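Local coordinates for PfkB family carbohydrate kinase (Listeria grayi DSM 20601, PDB 4GM6), which probably phosphorylates a sugar or sugar acid, its exact substrate being uncertain, at residues C[34-45]-C[109-118]; C[206-217]-C[243-251]. One frame throughout, in Å; residues are numbered along the deposited sequence.

Interaction 1: C[34-45]-C[109-118]; sequences LMRLSTQQGIPF and LGTYYLESGT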
loop_
_atom_site.group_PDB
_atom_site.type_symbol
_atom_site.label_atom_id
_atom_site.label_comp_id
_atom_site.label_asym_id
_atom_site.label_seq_id
_atom_site.Cartn_x
_atom_site.Cartn_y
_atom_site.Cartn_z
ATOM N N LEU C 34 23.228 -9.982 -1.663
ATOM C CA LEU C 34 22.822 -8.784 -2.389
ATOM C C LEU C 34 21.492 -8.304 -1.838
ATOM O O LEU C 34 20.669 -9.102 -1.381
ATOM C CB LEU C 34 22.644 -9.096 -3.882
ATOM C CG LEU C 34 23.894 -9.603 -4.586
ATOM C CD1 LEU C 34 23.591 -9.972 -6.039
ATOM C CD2 LEU C 34 24.937 -8.503 -4.503
ATOM N N MET C 35 21.249 -7.009 -1.893
ATOM C CA MET C 35 19.890 -6.572 -1.650
ATOM C C MET C 35 19.194 -6.435 -3.002
ATOM O O MET C 35 19.671 -5.708 -3.890
ATOM C CB MET C 35 19.832 -5.266 -0.883
ATOM C CG MET C 35 18.394 -4.760 -0.748
ATOM S SD MET C 35 18.216 -3.330 0.334
ATOM C CE MET C 35 19.344 -2.166 -0.416
ATOM N N ARG C 36 18.098 -7.153 -3.183
ATOM C CA ARG C 36 17.337 -6.995 -4.407
ATOM C C ARG C 36 16.251 -5.935 -4.211
ATOM O O ARG C 36 15.604 -5.906 -3.168
ATOM C CB ARG C 36 16.705 -8.308 -4.876
ATOM C CG ARG C 36 15.665 -7.994 -5.935
ATOM C CD ARG C 36 15.097 -9.179 -6.695
ATOM N NE ARG C 36 14.854 -10.394 -5.927
ATOM C CZ ARG C 36 13.686 -11.042 -5.858
ATOM N NH1 ARG C 36 13.598 -12.167 -5.173
ATOM N NH2 ARG C 36 12.608 -10.574 -6.449
ATOM N N LEU C 37 16.077 -5.063 -5.206
ATOM C CA LEU C 37 15.047 -3.999 -5.186
ATOM C C LEU C 37 14.134 -4.158 -6.388
ATOM O O LEU C 37 14.570 -3.963 -7.519
ATOM C CB LEU C 37 15.717 -2.626 -5.192
ATOM C CG LEU C 37 16.655 -2.470 -3.977
ATOM C CD1 LEU C 37 17.989 -1.865 -4.372
ATOM C CD2 LEU C 37 16.019 -1.628 -2.902
ATOM N N SER C 38 12.867 -4.485 -6.121
ATOM C CA SER C 38 11.937 -5.017 -7.117
ATOM C C SER C 38 10.762 -4.073 -7.366
ATOM O O SER C 38 10.227 -3.515 -6.412
ATOM C CB SER C 38 11.333 -6.322 -6.568
ATOM O OG SER C 38 12.158 -7.412 -6.876
ATOM N N THR C 39 10.341 -3.927 -8.627
ATOM C CA THR C 39 9.087 -3.210 -8.927
ATOM C C THR C 39 7.922 -4.172 -8.735
ATOM O O THR C 39 8.098 -5.383 -8.689
ATOM C CB THR C 39 9.033 -2.688 -10.378
ATOM O OG1 THR C 39 8.893 -3.791 -11.295
ATOM C CG2 THR C 39 10.287 -1.922 -10.716
ATOM N N GLN C 40 6.729 -3.630 -8.623
ATOM C CA GLN C 40 5.529 -4.439 -8.476
ATOM C C GLN C 40 5.097 -4.941 -9.873
ATOM O O GLN C 40 5.543 -4.417 -10.905
ATOM C CB GLN C 40 4.431 -3.589 -7.773
ATOM C CG GLN C 40 4.860 -3.156 -6.339
ATOM C CD GLN C 40 5.895 -2.006 -6.336
ATOM O OE1 GLN C 40 5.723 -1.029 -7.075
ATOM N NE2 GLN C 40 6.973 -2.115 -5.511
ATOM N N GLN C 41 4.233 -5.945 -9.906
ATOM C CA GLN C 41 3.741 -6.475 -11.171
ATOM C C GLN C 41 3.157 -5.381 -12.075
ATOM O O GLN C 41 2.392 -4.518 -11.617
ATOM C CB GLN C 41 2.678 -7.549 -10.928
ATOM C CG GLN C 41 2.202 -8.191 -12.227
ATOM C CD GLN C 41 1.299 -9.394 -12.010
ATOM O OE1 GLN C 41 0.480 -9.438 -11.087
ATOM N NE2 GLN C 41 1.431 -10.369 -12.881
ATOM N N GLY C 42 3.533 -5.410 -13.350
ATOM C CA GLY C 42 3.003 -4.470 -14.344
ATOM C C GLY C 42 3.559 -3.058 -14.253
ATOM O O GLY C 42 3.150 -2.162 -15.005
ATOM N N ILE C 43 4.481 -2.830 -13.327
ATOM C CA ILE C 43 5.063 -1.497 -13.193
ATOM C C ILE C 43 6.515 -1.487 -13.659
ATOM O O ILE C 43 7.348 -2.165 -13.083
ATOM C CB ILE C 43 5.069 -1.000 -11.738
ATOM C CG1 ILE C 43 3.697 -1.200 -11.079
ATOM C CG2 ILE C 43 5.540 0.459 -11.682
ATOM C CD1 ILE C 43 2.726 -0.082 -11.332
ATOM N N PRO C 44 6.828 -0.685 -14.686
ATOM C CA PRO C 44 8.216 -0.594 -15.133
ATOM C C PRO C 44 9.029 0.342 -14.252
ATOM O O PRO C 44 8.458 1.162 -13.515
ATOM C CB PRO C 44 8.083 0.026 -16.532
ATOM C CG PRO C 44 6.877 0.902 -16.411
ATOM C CD PRO C 44 5.925 0.124 -15.523
ATOM N N PHE C 45 10.354 0.232 -14.333
ATOM C CA PHE C 45 11.235 1.155 -13.633
ATOM C C PHE C 45 10.795 2.605 -13.780
ATOM O O PHE C 45 10.806 3.365 -12.818
ATOM C CB PHE C 45 12.670 1.026 -14.146
ATOM C CG PHE C 45 13.382 -0.220 -13.679
ATOM C CD1 PHE C 45 13.296 -0.633 -12.363
ATOM C CD2 PHE C 45 14.173 -0.951 -14.555
ATOM C CE1 PHE C 45 13.967 -1.766 -11.925
ATOM C CE2 PHE C 45 14.858 -2.075 -14.128
ATOM C CZ PHE C 45 14.750 -2.488 -12.808
ATOM N N LEU C 109 26.950 -2.591 0.484
ATOM C CA LEU C 109 26.359 -3.864 0.115
ATOM C C LEU C 109 25.953 -3.796 -1.354
ATOM O O LEU C 109 25.362 -2.815 -1.780
ATOM C CB LEU C 109 25.129 -4.151 0.976
ATOM C CG LEU C 109 24.559 -5.565 0.818
ATOM C CD1 LEU C 109 25.398 -6.549 1.619
ATOM C CD2 LEU C 109 23.097 -5.623 1.249
ATOM N N GLY C 110 26.275 -4.835 -2.119
ATOM C CA GLY C 110 25.871 -4.918 -3.515
ATOM C C GLY C 110 24.360 -5.000 -3.647
ATOM O O GLY C 110 23.677 -5.554 -2.782
ATOM N N THR C 111 23.825 -4.447 -4.728
ATOM C CA THR C 111 22.392 -4.464 -4.930
ATOM C C THR C 111 22.115 -4.820 -6.368
ATOM O O THR C 111 23.029 -4.872 -7.181
ATOM C CB THR C 111 21.738 -3.082 -4.630
ATOM O OG1 THR C 111 22.244 -2.088 -5.538
ATOM C CG2 THR C 111 22.038 -2.637 -3.200
ATOM N N TYR C 112 20.848 -5.094 -6.673
ATOM C CA TYR C 112 20.403 -5.113 -8.045
ATOM C C TYR C 112 18.927 -4.782 -8.091
ATOM O O TYR C 112 18.216 -4.955 -7.111
ATOM C CB TYR C 112 20.738 -6.432 -8.772
ATOM C CG TYR C 112 19.942 -7.659 -8.379
ATOM C CD1 TYR C 112 18.859 -8.079 -9.139
ATOM C CD2 TYR C 112 20.299 -8.415 -7.273
ATOM C CE1 TYR C 112 18.147 -9.216 -8.800
ATOM C CE2 TYR C 112 19.594 -9.550 -6.921
ATOM C CZ TYR C 112 18.528 -9.949 -7.691
ATOM O OH TYR C 112 17.832 -11.085 -7.338
ATOM N N TYR C 113 18.497 -4.254 -9.227
ATOM C CA TYR C 113 17.144 -3.790 -9.402
ATOM C C TYR C 113 16.470 -4.795 -10.309
ATOM O O TYR C 113 17.057 -5.225 -11.296
ATOM C CB TYR C 113 17.163 -2.413 -10.064
ATOM C CG TYR C 113 17.795 -1.351 -9.211
ATOM C CD1 TYR C 113 17.011 -0.535 -8.400
ATOM C CD2 TYR C 113 19.179 -1.164 -9.199
ATOM C CE1 TYR C 113 17.584 0.443 -7.609
ATOM C CE2 TYR C 113 19.758 -0.189 -8.401
ATOM C CZ TYR C 113 18.946 0.608 -7.609
ATOM O OH TYR C 113 19.488 1.596 -6.817
ATOM N N LEU C 114 15.256 -5.197 -9.961
ATOM C CA LEU C 114 14.536 -6.148 -10.783
ATOM C C LEU C 114 13.181 -5.580 -11.207
ATOM O O LEU C 114 12.344 -5.253 -10.365
ATOM C CB LEU C 114 14.350 -7.467 -10.028
ATOM C CG LEU C 114 13.954 -8.637 -10.937
ATOM C CD1 LEU C 114 14.303 -9.982 -10.318
ATOM C CD2 LEU C 114 12.469 -8.569 -11.238
ATOM N N GLU C 115 12.982 -5.449 -12.511
ATOM C CA GLU C 115 11.716 -4.984 -13.053
ATOM C C GLU C 115 10.907 -6.209 -13.368
ATOM O O GLU C 115 11.348 -7.124 -14.088
ATOM C CB GLU C 115 11.947 -4.189 -14.332
ATOM C CG GLU C 115 10.748 -3.425 -14.841
ATOM C CD GLU C 115 11.073 -2.744 -16.155
ATOM O OE1 GLU C 115 11.305 -3.481 -17.141
ATOM O OE2 GLU C 115 11.136 -1.496 -16.197
ATOM N N SER C 116 9.720 -6.226 -12.810
ATOM C CA SER C 116 8.818 -7.354 -12.920
ATOM C C SER C 116 8.507 -7.670 -14.385
ATOM O O SER C 116 8.461 -6.763 -15.224
ATOM C CB SER C 116 7.527 -7.020 -12.165
ATOM O OG SER C 116 6.549 -8.029 -12.329
ATOM N N GLY C 117 8.284 -8.944 -14.681
ATOM C CA GLY C 117 7.835 -9.385 -15.996
ATOM C C GLY C 117 6.590 -10.246 -15.839
ATOM O O GLY C 117 6.425 -10.952 -14.841
ATOM N N THR C 118 5.708 -10.167 -16.825
ATOM C CA THR C 118 4.465 -10.899 -16.838
ATOM C C THR C 118 4.140 -11.182 -18.307
ATOM O O THR C 118 4.406 -10.349 -19.175
ATOM C CB THR C 118 3.315 -10.056 -16.246
ATOM O OG1 THR C 118 3.579 -9.741 -14.868
ATOM C CG2 THR C 118 1.989 -10.808 -16.360
HETATM O O HOH W 1 9.759 -7.249 -9.548
HETATM O O HOH W 2 5.048 -7.495 -14.563
HETATM O O HOH W 3 7.254 -4.410 -15.325
#
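M35 and L37 pair in parallel with T111 and Y113, and the backbone bonds start with M35 N to G110 O (3.0 Å) and run through L37 N to Y112 O as far as T39 N to L114 O. Toward and beyond the C-terminal ends of the strands, side chains add their own bonds. The amide N of S116 gives T39 OG1 a nearly straight bond (3.0 Å, 178°), while that hydroxyl in turn donates a hydrogen bond to I43 O; Q41 NE2 meets T118 OG1, which lies in its amide plane. E115, extended beyond CG, receives F45 N on the anti lone pair of OE2 (2.7 Å), and its OE1 pairs with K121. These strands are the central pair of the four-stranded sheet that, in PfkB kinases, forms the small lid beside the large sugar-kinase domain. Two aliphatic groups also lie over ring faces. With CG tucked between N and carbonyl carbon (chi1 72°), Y112 turns one face to R36, whose CB stands 4.1 Å from the ring centroid; the guanidinium goes on to D329 and D287. E115 CB lies over the F45 ring, 3.7 Å from its centroid. Y113 of a neighbouring subunit packs on M35 and T111.

Interaction 2: C[206-217]-C[243-251]; sequences QQLLPLVDYCSA and YPNIELFYA
L209 rests on the ring of Y243, a CH-pi contact that joins the short 3-10 segment 209-211, which follows helix 198-208, to the first residue after helix 235-242. Y243 is worth following outward. Its CB starts toward the opposing segment, and with CG anti to the carbonyl carbon (chi1 -57°) one face of the ring is set against L209 CB. Y243 CG lies 4.2 Å from L209 CB; CD1 meets the same carbon and P210 N; Y243 CE1 comes closest, 3.6 Å from L209 CB, with P210 CD also beside it. On the other flank Y243 CE2 reaches L209 CD1 at 3.8 Å, and at the tip OH passes near Q206 CG. F226 meets this ring at about a right angle. N245, in the type I turn that begins at Y243, sends ND2 to a lone pair of L209 O (2.9 Å), an oxygen that also accepts V212 N.

Beyond the turn the chains become neighbouring parallel strands of the large central sheet of this ribokinase-like fold, successive strands linked through helices. L248 N bonds to D213 O, C215 N to L248 O (2.9 Å) and Y250 N to C215 O. On one side C215 packs CB against F249 CD1 (3.5 Å), its sulfur at the ring edge; on the other, S216 CB covers a face of Y250. A water bridges Y214 OH and E247 OE1.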
loop_
_atom_site.group_PDB
_atom_site.type_symbol
_atom_site.label_atom_id
_atom_site.label_comp_id
_atom_site.label_asym_id
_atom_site.label_seq_id
_atom_site.Cartn_x
_atom_site.Cartn_y
_atom_site.Cartn_z
ATOM N N GLN C 206 37.740 -24.468 -15.871
ATOM C CA GLN C 206 38.677 -25.574 -16.066
ATOM C C GLN C 206 39.539 -25.837 -14.830
ATOM O O GLN C 206 40.042 -26.973 -14.658
ATOM C CB GLN C 206 39.545 -25.364 -17.308
ATOM C CG GLN C 206 38.764 -25.519 -18.607
ATOM C CD GLN C 206 39.645 -25.364 -19.832
ATOM O OE1 GLN C 206 40.502 -24.480 -19.883
ATOM N NE2 GLN C 206 39.437 -26.225 -20.828
ATOM N N GLN C 207 39.671 -24.800 -13.949
ATOM C CA GLN C 207 40.395 -24.982 -12.702
ATOM C C GLN C 207 39.511 -25.634 -11.630
ATOM O O GLN C 207 39.980 -26.445 -10.846
ATOM C CB GLN C 207 40.922 -23.638 -12.155
ATOM C CG GLN C 207 41.742 -22.834 -13.173
ATOM C CD GLN C 207 42.140 -21.480 -12.625
ATOM O OE1 GLN C 207 42.553 -21.364 -11.471
ATOM N NE2 GLN C 207 42.010 -20.448 -13.450
ATOM N N LEU C 208 38.231 -25.272 -11.597
ATOM C CA LEU C 208 37.286 -25.770 -10.570
ATOM C C LEU C 208 36.821 -27.192 -10.802
ATOM O O LEU C 208 36.903 -28.001 -9.901
ATOM C CB LEU C 208 36.045 -24.878 -10.458
ATOM C CG LEU C 208 36.322 -23.538 -9.864
ATOM C CD1 LEU C 208 36.245 -23.612 -8.346
ATOM C CD2 LEU C 208 37.689 -22.928 -10.326
ATOM N N LEU C 209 36.345 -27.491 -12.016
ATOM C CA LEU C 209 35.690 -28.791 -12.318
ATOM C C LEU C 209 36.442 -30.082 -11.912
ATOM O O LEU C 209 35.839 -30.996 -11.346
ATOM C CB LEU C 209 35.289 -28.894 -13.805
ATOM C CG LEU C 209 34.226 -27.868 -14.229
ATOM C CD1 LEU C 209 33.965 -27.970 -15.726
ATOM C CD2 LEU C 209 32.930 -28.043 -13.443
ATOM N N PRO C 210 37.739 -30.161 -12.206
ATOM C CA PRO C 210 38.516 -31.376 -11.772
ATOM C C PRO C 210 38.404 -31.623 -10.265
ATOM O O PRO C 210 38.730 -32.720 -9.771
ATOM C CB PRO C 210 39.922 -30.994 -12.130
ATOM C CG PRO C 210 39.782 -30.004 -13.255
ATOM C CD PRO C 210 38.519 -29.202 -13.005
ATOM N N LEU C 211 37.921 -30.602 -9.555
ATOM C CA LEU C 211 37.836 -30.603 -8.095
ATOM C C LEU C 211 36.440 -30.836 -7.519
ATOM O O LEU C 211 36.264 -30.790 -6.290
ATOM C CB LEU C 211 38.315 -29.247 -7.552
ATOM C CG LEU C 211 39.797 -28.937 -7.658
ATOM C CD1 LEU C 211 40.115 -27.784 -6.708
ATOM C CD2 LEU C 211 40.624 -30.186 -7.320
ATOM N N VAL C 212 35.439 -31.057 -8.389
ATOM C CA VAL C 212 34.033 -31.122 -7.942
ATOM C C VAL C 212 33.430 -32.546 -7.817
ATOM O O VAL C 212 33.750 -33.454 -8.598
ATOM C CB VAL C 212 33.134 -30.263 -8.856
ATOM C CG1 VAL C 212 31.663 -30.454 -8.488
ATOM C CG2 VAL C 212 33.537 -28.783 -8.775
ATOM N N ASP C 213 32.554 -32.729 -6.830
ATOM C CA ASP C 213 31.859 -34.010 -6.615
ATOM C C ASP C 213 30.442 -33.977 -7.172
ATOM O O ASP C 213 29.986 -34.926 -7.827
ATOM C CB ASP C 213 31.777 -34.317 -5.126
ATOM C CG ASP C 213 33.131 -34.503 -4.511
ATOM O OD1 ASP C 213 33.821 -35.452 -4.916
ATOM O OD2 ASP C 213 33.508 -33.697 -3.638
ATOM N N TYR C 214 29.753 -32.879 -6.886
ATOM C CA TYR C 214 28.378 -32.678 -7.317
ATOM C C TYR C 214 28.324 -31.388 -8.111
ATOM O O TYR C 214 28.576 -30.305 -7.563
ATOM C CB TYR C 214 27.457 -32.551 -6.108
ATOM C CG TYR C 214 27.692 -33.571 -5.011
ATOM C CD1 TYR C 214 27.844 -34.926 -5.302
ATOM C CD2 TYR C 214 27.734 -33.172 -3.676
ATOM C CE1 TYR C 214 28.051 -35.853 -4.291
ATOM C CE2 TYR C 214 27.931 -34.086 -2.662
ATOM C CZ TYR C 214 28.088 -35.423 -2.971
ATOM O OH TYR C 214 28.281 -36.319 -1.948
ATOM N N CYS C 215 27.992 -31.499 -9.399
ATOM C CA CYS C 215 27.985 -30.330 -10.279
ATOM C C CYS C 215 26.596 -29.970 -10.786
ATOM O O CYS C 215 25.917 -30.801 -11.378
ATOM C CB CYS C 215 28.911 -30.569 -11.483
ATOM S SG CYS C 215 29.161 -29.108 -12.537
ATOM N N SER C 216 26.177 -28.725 -10.564
ATOM C CA SER C 216 24.985 -28.236 -11.221
ATOM C C SER C 216 25.330 -27.693 -12.604
ATOM O O SER C 216 25.878 -26.595 -12.734
ATOM C CB SER C 216 24.280 -27.169 -10.394
ATOM O OG SER C 216 23.086 -26.809 -11.050
ATOM N N ALA C 217 25.037 -28.480 -13.636
ATOM C CA ALA C 217 25.377 -28.085 -14.998
ATOM C C ALA C 217 24.317 -28.558 -15.978
ATOM O O ALA C 217 23.839 -29.694 -15.883
ATOM C CB ALA C 217 26.757 -28.613 -15.391
ATOM N N TYR C 243 35.334 -35.261 -17.041
ATOM C CA TYR C 243 35.628 -35.086 -15.629
ATOM C C TYR C 243 35.050 -36.238 -14.827
ATOM O O TYR C 243 34.008 -36.119 -14.207
ATOM C CB TYR C 243 35.133 -33.731 -15.106
ATOM C CG TYR C 243 35.691 -32.531 -15.845
ATOM C CD1 TYR C 243 36.854 -31.907 -15.437
ATOM C CD2 TYR C 243 35.041 -32.014 -16.939
ATOM C CE1 TYR C 243 37.350 -30.815 -16.117
ATOM C CE2 TYR C 243 35.530 -30.928 -17.617
ATOM C CZ TYR C 243 36.680 -30.336 -17.203
ATOM O OH TYR C 243 37.140 -29.257 -17.893
ATOM N N PRO C 244 35.766 -37.344 -14.845
ATOM C CA PRO C 244 35.381 -38.590 -14.207
ATOM C C PRO C 244 35.273 -38.466 -12.715
ATOM O O PRO C 244 34.664 -39.312 -12.081
ATOM C CB PRO C 244 36.536 -39.524 -14.571
ATOM C CG PRO C 244 37.248 -38.869 -15.708
ATOM C CD PRO C 244 36.562 -37.595 -16.047
ATOM N N ASN C 245 35.908 -37.451 -12.157
ATOM C CA ASN C 245 35.809 -37.156 -10.742
ATOM C C ASN C 245 34.397 -36.704 -10.324
ATOM O O ASN C 245 34.018 -36.816 -9.166
ATOM C CB ASN C 245 36.801 -36.087 -10.373
ATOM C CG ASN C 245 36.608 -34.836 -11.167
ATOM O OD1 ASN C 245 36.815 -34.812 -12.371
ATOM N ND2 ASN C 245 36.193 -33.781 -10.494
ATOM N N ILE C 246 33.628 -36.173 -11.258
ATOM C CA ILE C 246 32.309 -35.673 -10.899
ATOM C C ILE C 246 31.336 -36.836 -10.739
ATOM O O ILE C 246 30.922 -37.447 -11.700
ATOM C CB ILE C 246 31.786 -34.708 -11.992
ATOM C CG1 ILE C 246 32.627 -33.443 -12.051
ATOM C CG2 ILE C 246 30.340 -34.329 -11.758
ATOM C CD1 ILE C 246 32.403 -32.630 -13.267
ATOM N N GLU C 247 30.967 -37.100 -9.496
ATOM C CA GLU C 247 30.046 -38.190 -9.122
ATOM C C GLU C 247 28.584 -37.999 -9.643
ATOM O O GLU C 247 27.984 -38.917 -10.198
ATOM C CB GLU C 247 30.082 -38.351 -7.603
ATOM C CG GLU C 247 29.171 -39.429 -7.031
ATOM C CD GLU C 247 29.277 -39.501 -5.520
ATOM O OE1 GLU C 247 28.404 -40.161 -4.886
ATOM O OE2 GLU C 247 30.219 -38.877 -4.964
ATOM N N LEU C 248 28.001 -36.814 -9.475
ATOM C CA LEU C 248 26.671 -36.561 -10.087
ATOM C C LEU C 248 26.446 -35.131 -10.529
ATOM O O LEU C 248 26.947 -34.208 -9.892
ATOM C CB LEU C 248 25.506 -37.047 -9.208
ATOM C CG LEU C 248 25.174 -36.343 -7.896
ATOM C CD1 LEU C 248 23.776 -36.747 -7.457
ATOM C CD2 LEU C 248 26.188 -36.705 -6.821
ATOM N N PHE C 249 25.734 -34.991 -11.656
ATOM C CA PHE C 249 25.316 -33.692 -12.159
ATOM C C PHE C 249 23.845 -33.512 -11.831
ATOM O O PHE C 249 23.122 -34.489 -11.643
ATOM C CB PHE C 249 25.508 -33.590 -13.674
ATOM C CG PHE C 249 26.942 -33.674 -14.123
ATOM C CD1 PHE C 249 27.742 -32.538 -14.157
ATOM C CD2 PHE C 249 27.486 -34.883 -14.526
ATOM C CE1 PHE C 249 29.059 -32.607 -14.581
ATOM C CE2 PHE C 249 28.804 -34.963 -14.947
ATOM C CZ PHE C 249 29.595 -33.826 -14.974
ATOM N N TYR C 250 23.395 -32.263 -11.763
ATOM C CA TYR C 250 21.974 -32.001 -11.554
ATOM C C TYR C 250 21.618 -30.648 -12.133
ATOM O O TYR C 250 22.448 -29.745 -12.161
ATOM C CB TYR C 250 21.618 -32.053 -10.066
ATOM C CG TYR C 250 22.395 -31.081 -9.202
ATOM C CD1 TYR C 250 23.695 -31.367 -8.799
ATOM C CD2 TYR C 250 21.823 -29.889 -8.767
ATOM C CE1 TYR C 250 24.412 -30.487 -8.004
ATOM C CE2 TYR C 250 22.529 -29.002 -7.967
ATOM C CZ TYR C 250 23.823 -29.307 -7.589
ATOM O OH TYR C 250 24.535 -28.430 -6.797
ATOM N N ALA C 251 20.378 -30.511 -12.594
ATOM C CA ALA C 251 19.905 -29.260 -13.147
ATOM C C ALA C 251 18.420 -29.381 -13.408
ATOM O O ALA C 251 17.854 -30.472 -13.301
ATOM C CB ALA C 251 20.640 -28.940 -14.441
HETATM O O HOH W 4 35.283 -36.146 -7.060
HETATM O O HOH W 5 28.703 -38.936 -2.603
#

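The two contacts illustrate how one chain builds two sheets with the same parallel pairing. Interaction 1 closes before interaction 2 opens; their centres are 32 Å apart, on opposite sides of the chain's centre, and their nearest atoms remain about 17 Å from each other. Residues 34-45 and 109-118 supply the middle strands of the four-stranded sheet, whereas 206-217 and 243-251 contribute strands 214-216 and 248-256 to the nine-stranded one. No strand is shared, although both belong to the same PfkB-type chain fold. Their surroundings also differ: interaction 1 touches two other subunits, consistent with the lid sheet serving in assembly, while interaction 2 is reached by no other chain of the assembly.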